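Local coordinates for hypothetical protein (Parabacteroides distasonis, PDB 4JM1) that is of unknown function but folds into a small alpha/beta domain resembling the prodomain of alpha-lytic protease, at residues Tyr5-Ile9 with Phe44-Ala48; Leu25-Ala31 with Val59-Lys65. All coordinates share one frame; numbering follows the deposited sequence.

Contact 1: residues Tyr5-Ile9 with Phe44-Ala48; sequences YIDTI and FLEEA. With EDO (1,2-ethanediol), chain C.
With CG anti to the backbone N (chi1 180°), Tyr5 reaches from helix 3-9 toward helix 38-50, and Glu47, whose CG also lies anti to its N and whose chain runs on extended, brings a carboxylate to meet the hydroxyl. The two helical segments cross at 125° with their axes 12.1 Å apart, so side chains rather than close backbones span the gap. Tyr5 OH donates to Glu47 OE1 over 2.6 Å. The acceptor lies at the ring edge, in plane, and uses its anti lone pair, on the side away from OE2; ring and carboxylate planes stand 73° apart. One face of the same ring is covered by Ala48, whose CA sits 3.9 Å from the ring centroid in a CH-pi contact, while Ala48 CB lies 3.7 Å from Tyr5 CE2. Phe44 turns an edge to the hydroxyl, CD1 being 3.4 Å from Tyr5 OH, and Ile9 CD1 touches Phe44 CE1 at 4.0 Å. A bound ethanediol, probably from the crystallisation liquor, rests over the centre of one Phe44 face and donates through O2 to Glu47 OE2 (3.0 Å). Both helices lie on one side of the sheet: Tyr5 and Ile9 press on Leu25 and Ile27, and Phe44 on Ile27 and Ile61. A leucine in place of Tyr5 would probably leave Glu47 OE1 without its hydroxyl donor and uncover the Ala48 backbone now under the ring. The pairing thus gives a buried phenol one acceptor at the margin of an apolar layer; the short bond would probably favour an ionised carboxylate and steer Glu47, with its second oxygen directed toward the ethanediol.

Contact 2: residues Leu25-Ala31 with Val59-Lys65; sequences LVIAIDA and VLIVDIK
Val26, Ala28, Leu60 and Val62 meet on one face, Leu25, Ile27, Val59 and Ile61 on the other, where the parallel strands 24-29 and 58-63 of a beta-alpha-beta unit, connected through helix 38-50, lie side by side as the central pair of a four-stranded mixed sheet. Backbone bonds run from Leu60 N to Leu25 O and on to Ile64 N to Ile29 O, in unbroken parallel register. On the first face the small Ala28 makes the hollow: Val62 CG2, placed between the backbone N and carbonyl carbon of its own residue, comes within 3.7 Å of Ala28 CB, and Ile64 CD1 reaches the same methyl at 3.6 Å. Val62 CG2 also meets Val26 CG1 (3.8 Å), the two valines crossing at about a right angle. On the face toward helix 38-50, Ile27 CD1 leans diagonally to Val59 CG1 (4.0 Å), while Ile61 CD1 lies against Ile27 CB. Farther along, Ile29 CG1 nestles on Ile61 CG2 at 3.7 Å. Ile27 and Ile61 continue this surface into the helix through Phe44 and Ala41.

At the C-terminal ends of the strands, shape gives way to charge. Asp63 OD1 accepts from Lys65 N, an Asx turn, and Asp30 is the centre of an inverse gamma turn. The Lys65 chain bends at chi3 and chi4, curling its ammonium back over the turn: NZ makes salt bridges to Asp30 OD1 (2.9 Å) and to Asp63 OD1 (2.8 Å), the latter oxygen using its syn lone pair, and donates to Ala31 O (2.8 Å).

How the contacts relate
Both contacts are largely buried: contact 2 builds the two central strands, and contact 1 joins the helices lying over the face that carries Leu25, Ile27, Val59 and Ile61. Helix 38-50, half of contact 1, connects the two strands of contact 2, following strand 24-29 and preceding strand 58-63 in the chain. The layers interlock where Phe44 CG meets Ile27 CD1 at 3.4 Å and Leu45 CA meets Val59 CG2. Contact 2 is held by backbone bonds and aliphatic packing, its charges gathered at the C-terminal strand ends; contact 1 has no backbone-to-backbone hydrogen bond, relies on a hydroxyl-carboxylate bond, a CH-pi contact and aromatic packing, and buries less surface, 221 against 691 Å².

Contact 1: residues Tyr5-Ile9 with Phe44-Ala48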
loop_
_atom_site.group_PDB
_atom_site.type_symbol
_atom_site.label_atom_id
_atom_site.label_comp_id
_atom_site.label_asym_id
_atom_site.label_seq_id
_atom_site.Cartn_x
_atom_site.Cartn_y
_atom_site.Cartn_z
ATOM N N TYR A 5 -9.136 2.895 7.392
ATOM C CA TYR A 5 -9.043 2.417 6.007
ATOM C C TYR A 5 -8.237 1.120 5.903
ATOM O O TYR A 5 -8.694 0.154 5.294
ATOM C CB TYR A 5 -8.477 3.511 5.086
ATOM C CG TYR A 5 -8.351 3.066 3.648
ATOM C CD1 TYR A 5 -9.467 2.804 2.873
ATOM C CD2 TYR A 5 -7.102 2.845 3.070
ATOM C CE1 TYR A 5 -9.348 2.349 1.565
ATOM C CE2 TYR A 5 -6.990 2.409 1.766
ATOM C CZ TYR A 5 -8.097 2.126 1.025
ATOM O OH TYR A 5 -7.985 1.689 -0.265
ATOM N N ILE A 6 -7.064 1.103 6.536
ATOM C CA ILE A 6 -6.227 -0.097 6.527
ATOM C C ILE A 6 -7.019 -1.298 7.098
ATOM O O ILE A 6 -6.979 -2.409 6.549
ATOM C CB ILE A 6 -4.921 0.142 7.324
ATOM C CG1 ILE A 6 -4.001 1.054 6.499
ATOM C CG2 ILE A 6 -4.200 -1.201 7.641
ATOM C CD1 ILE A 6 -2.819 1.565 7.264
ATOM N N ASP A 7 -7.720 -1.056 8.212
ATOM C CA ASP A 7 -8.489 -2.147 8.829
ATOM C C ASP A 7 -9.672 -2.630 7.997
ATOM O O ASP A 7 -10.200 -3.720 8.234
ATOM C CB ASP A 7 -8.889 -1.808 10.270
ATOM C CG ASP A 7 -7.699 -1.671 11.216
ATOM O OD1 ASP A 7 -6.571 -2.094 10.846
ATOM O OD2 ASP A 7 -7.908 -1.129 12.340
ATOM N N THR A 8 -10.104 -1.832 7.027
ATOM C CA THR A 8 -11.159 -2.228 6.100
ATOM C C THR A 8 -10.626 -3.004 4.896
ATOM O O THR A 8 -11.280 -3.924 4.425
ATOM C CB THR A 8 -11.983 -1.022 5.688
ATOM O OG1 THR A 8 -12.593 -0.459 6.855
ATOM C CG2 THR A 8 -13.089 -1.378 4.690
ATOM N N ILE A 9 -9.455 -2.638 4.396
ATOM C CA ILE A 9 -8.920 -3.317 3.222
ATOM C C ILE A 9 -8.129 -4.584 3.575
ATOM O O ILE A 9 -7.956 -5.441 2.705
ATOM C CB ILE A 9 -8.055 -2.383 2.321
ATOM C CG1 ILE A 9 -6.786 -1.890 3.031
ATOM C CG2 ILE A 9 -8.872 -1.175 1.824
ATOM C CD1 ILE A 9 -5.784 -1.192 2.070
ATOM N N PHE A 44 -5.791 2.113 -5.561
ATOM C CA PHE A 44 -5.748 2.185 -4.122
ATOM C C PHE A 44 -5.566 3.632 -3.629
ATOM O O PHE A 44 -6.168 4.051 -2.637
ATOM C CB PHE A 44 -4.644 1.306 -3.551
ATOM C CG PHE A 44 -5.082 -0.090 -3.206
ATOM C CD1 PHE A 44 -6.029 -0.303 -2.214
ATOM C CD2 PHE A 44 -4.487 -1.187 -3.808
ATOM C CE1 PHE A 44 -6.428 -1.583 -1.864
ATOM C CE2 PHE A 44 -4.866 -2.486 -3.459
ATOM C CZ PHE A 44 -5.842 -2.685 -2.493
ATOM N N LEU A 45 -4.703 4.399 -4.298
ATOM C CA LEU A 45 -4.497 5.795 -3.866
ATOM C C LEU A 45 -5.791 6.585 -3.975
ATOM O O LEU A 45 -6.171 7.310 -3.065
ATOM C CB LEU A 45 -3.377 6.451 -4.673
ATOM C CG LEU A 45 -2.996 7.892 -4.333
ATOM C CD1 LEU A 45 -2.600 8.058 -2.860
ATOM C CD2 LEU A 45 -1.894 8.389 -5.296
ATOM N N GLU A 46 -6.488 6.422 -5.091
ATOM C CA GLU A 46 -7.767 7.106 -5.270
ATOM C C GLU A 46 -8.790 6.684 -4.210
ATOM O O GLU A 46 -9.535 7.519 -3.667
ATOM C CB GLU A 46 -8.316 6.839 -6.692
ATOM C CG GLU A 46 -9.659 7.510 -7.025
ATOM C CD GLU A 46 -10.152 7.224 -8.459
ATOM O OE1 GLU A 46 -9.307 6.972 -9.355
ATOM O OE2 GLU A 46 -11.391 7.253 -8.685
ATOM N N GLU A 47 -8.859 5.394 -3.927
ATOM C CA GLU A 47 -9.810 4.901 -2.944
ATOM C C GLU A 47 -9.492 5.397 -1.545
ATOM O O GLU A 47 -10.396 5.796 -0.826
ATOM C CB GLU A 47 -9.809 3.395 -2.953
ATOM C CG GLU A 47 -10.884 2.776 -2.094
ATOM C CD GLU A 47 -10.884 1.245 -2.179
ATOM O OE1 GLU A 47 -10.066 0.584 -1.470
ATOM O OE2 GLU A 47 -11.681 0.726 -3.013
ATOM N N ALA A 48 -8.216 5.366 -1.152
ATOM C CA ALA A 48 -7.808 5.851 0.158
ATOM C C ALA A 48 -8.263 7.328 0.302
ATOM O O ALA A 48 -8.802 7.696 1.324
ATOM C CB ALA A 48 -6.286 5.723 0.338
HETATM C C1 EDO C . -8.140 -1.840 -5.703
HETATM O O1 EDO C . -8.710 -3.103 -5.311
HETATM C C2 EDO C . -8.783 -0.683 -4.968
HETATM O O2 EDO C . -10.215 -0.769 -5.108
#

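Contact 2: residues Leu25-Ala31 with Val59-Lys65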
loop_
_atom_site.group_PDB
_atom_site.type_symbol
_atom_site.label_atom_id
_atom_site.label_comp_id
_atom_site.label_asym_id
_atom_site.label_seq_id
_atom_site.Cartn_x
_atom_site.Cartn_y
_atom_site.Cartn_z
ATOM N N LEU A 25 1.553 4.947 1.684
ATOM C CA LEU A 25 0.703 3.804 2.061
ATOM C C LEU A 25 1.224 2.607 1.288
ATOM O O LEU A 25 1.200 2.607 0.054
ATOM C CB LEU A 25 -0.773 4.066 1.739
ATOM C CG LEU A 25 -1.736 2.892 1.933
ATOM C CD1 LEU A 25 -1.688 2.319 3.342
ATOM C CD2 LEU A 25 -3.162 3.351 1.560
ATOM N N VAL A 26 1.717 1.623 2.029
ATOM C CA VAL A 26 2.292 0.407 1.473
ATOM C C VAL A 26 1.283 -0.733 1.616
ATOM O O VAL A 26 0.750 -0.965 2.724
ATOM C CB VAL A 26 3.602 0.023 2.154
ATOM C CG1 VAL A 26 4.168 -1.270 1.541
ATOM C CG2 VAL A 26 4.631 1.174 2.065
ATOM N N ILE A 27 0.982 -1.366 0.484
ATOM C CA ILE A 27 -0.016 -2.412 0.401
ATOM C C ILE A 27 0.626 -3.685 -0.144
ATOM O O ILE A 27 1.192 -3.674 -1.241
ATOM C CB ILE A 27 -1.214 -1.948 -0.445
ATOM C CG1 ILE A 27 -1.850 -0.683 0.217
ATOM C CG2 ILE A 27 -2.233 -3.064 -0.592
ATOM C CD1 ILE A 27 -2.943 0.002 -0.552
ATOM N N ALA A 28 0.502 -4.767 0.630
ATOM C CA ALA A 28 1.099 -6.060 0.289
ATOM C C ALA A 28 0.010 -6.982 -0.262
ATOM O O ALA A 28 -1.012 -7.205 0.391
ATOM C CB ALA A 28 1.770 -6.685 1.512
ATOM N N ILE A 29 0.261 -7.517 -1.456
ATOM C CA ILE A 29 -0.641 -8.422 -2.156
ATOM C C ILE A 29 0.053 -9.758 -2.470
ATOM O O ILE A 29 1.293 -9.878 -2.428
ATOM C CB ILE A 29 -1.174 -7.790 -3.491
ATOM C CG1 ILE A 29 -0.018 -7.520 -4.466
ATOM C CG2 ILE A 29 -1.959 -6.516 -3.195
ATOM C CD1 ILE A 29 -0.482 -7.308 -5.894
ATOM N N ASP A 30 -0.766 -10.780 -2.746
ATOM C CA ASP A 30 -0.229 -12.066 -3.170
ATOM C C ASP A 30 0.073 -12.020 -4.679
ATOM O O ASP A 30 -0.698 -12.506 -5.510
ATOM C CB ASP A 30 -1.205 -13.194 -2.824
ATOM C CG ASP A 30 -0.594 -14.572 -2.999
ATOM O OD1 ASP A 30 0.652 -14.700 -3.107
ATOM O OD2 ASP A 30 -1.390 -15.540 -3.026
ATOM N N ALA A 31 1.198 -11.410 -5.023
ATOM C CA ALA A 31 1.521 -11.095 -6.407
ATOM C C ALA A 31 2.053 -12.308 -7.160
ATOM O O ALA A 31 2.857 -13.060 -6.647
ATOM C CB ALA A 31 2.551 -9.975 -6.460
ATOM N N VAL A 59 0.898 5.551 -3.001
ATOM C CA VAL A 59 0.749 4.140 -2.654
ATOM C C VAL A 59 1.877 3.354 -3.305
ATOM O O VAL A 59 2.228 3.596 -4.484
ATOM C CB VAL A 59 -0.613 3.597 -3.110
ATOM C CG1 VAL A 59 -0.641 2.039 -3.174
ATOM C CG2 VAL A 59 -1.693 4.160 -2.182
ATOM N N LEU A 60 2.412 2.407 -2.530
ATOM C CA LEU A 60 3.423 1.470 -2.977
ATOM C C LEU A 60 2.837 0.076 -2.836
ATOM O O LEU A 60 2.304 -0.256 -1.772
ATOM C CB LEU A 60 4.736 1.595 -2.172
ATOM C CG LEU A 60 5.273 3.022 -2.089
ATOM C CD1 LEU A 60 6.419 3.054 -1.056
ATOM C CD2 LEU A 60 5.693 3.569 -3.469
ATOM N N ILE A 61 2.964 -0.742 -3.885
ATOM C CA ILE A 61 2.586 -2.146 -3.833
ATOM C C ILE A 61 3.826 -3.001 -3.639
ATOM O O ILE A 61 4.838 -2.778 -4.289
ATOM C CB ILE A 61 1.832 -2.604 -5.106
ATOM C CG1 ILE A 61 0.677 -1.630 -5.440
ATOM C CG2 ILE A 61 1.357 -4.089 -4.955
ATOM C CD1 ILE A 61 -0.490 -1.573 -4.458
ATOM N N VAL A 62 3.741 -3.930 -2.690
ATOM C CA VAL A 62 4.773 -4.916 -2.469
ATOM C C VAL A 62 4.148 -6.328 -2.447
ATOM O O VAL A 62 2.923 -6.486 -2.350
ATOM C CB VAL A 62 5.522 -4.645 -1.101
ATOM C CG1 VAL A 62 6.242 -3.267 -1.114
ATOM C CG2 VAL A 62 4.617 -4.811 0.116
ATOM N N ASP A 63 5.009 -7.342 -2.612
ATOM C CA ASP A 63 4.571 -8.747 -2.554
ATOM C C ASP A 63 4.603 -9.189 -1.101
ATOM O O ASP A 63 5.652 -9.130 -0.460
ATOM C CB ASP A 63 5.482 -9.600 -3.432
ATOM C CG ASP A 63 4.999 -11.044 -3.606
ATOM O OD1 ASP A 63 4.126 -11.528 -2.847
ATOM O OD2 ASP A 63 5.505 -11.690 -4.550
ATOM N N ILE A 64 3.456 -9.661 -0.599
ATOM C CA ILE A 64 3.368 -10.221 0.752
ATOM C C ILE A 64 4.413 -11.333 1.015
ATOM O O ILE A 64 4.861 -11.524 2.151
ATOM C CB ILE A 64 1.938 -10.773 1.031
ATOM C CG1 ILE A 64 1.703 -11.040 2.528
ATOM C CG2 ILE A 64 1.636 -12.061 0.181
ATOM C CD1 ILE A 64 1.605 -9.772 3.395
ATOM N N LYS A 65 4.817 -12.020 -0.045
ATOM C CA LYS A 65 5.748 -13.138 0.084
ATOM C C LYS A 65 7.188 -12.716 0.311
ATOM O O LYS A 65 8.029 -13.562 0.655
ATOM C CB LYS A 65 5.682 -14.048 -1.140
ATOM C CG LYS A 65 4.311 -14.741 -1.317
ATOM C CD LYS A 65 4.265 -15.668 -2.505
ATOM C CE LYS A 65 4.350 -14.951 -3.847
ATOM N NZ LYS A 65 3.263 -13.897 -4.008
#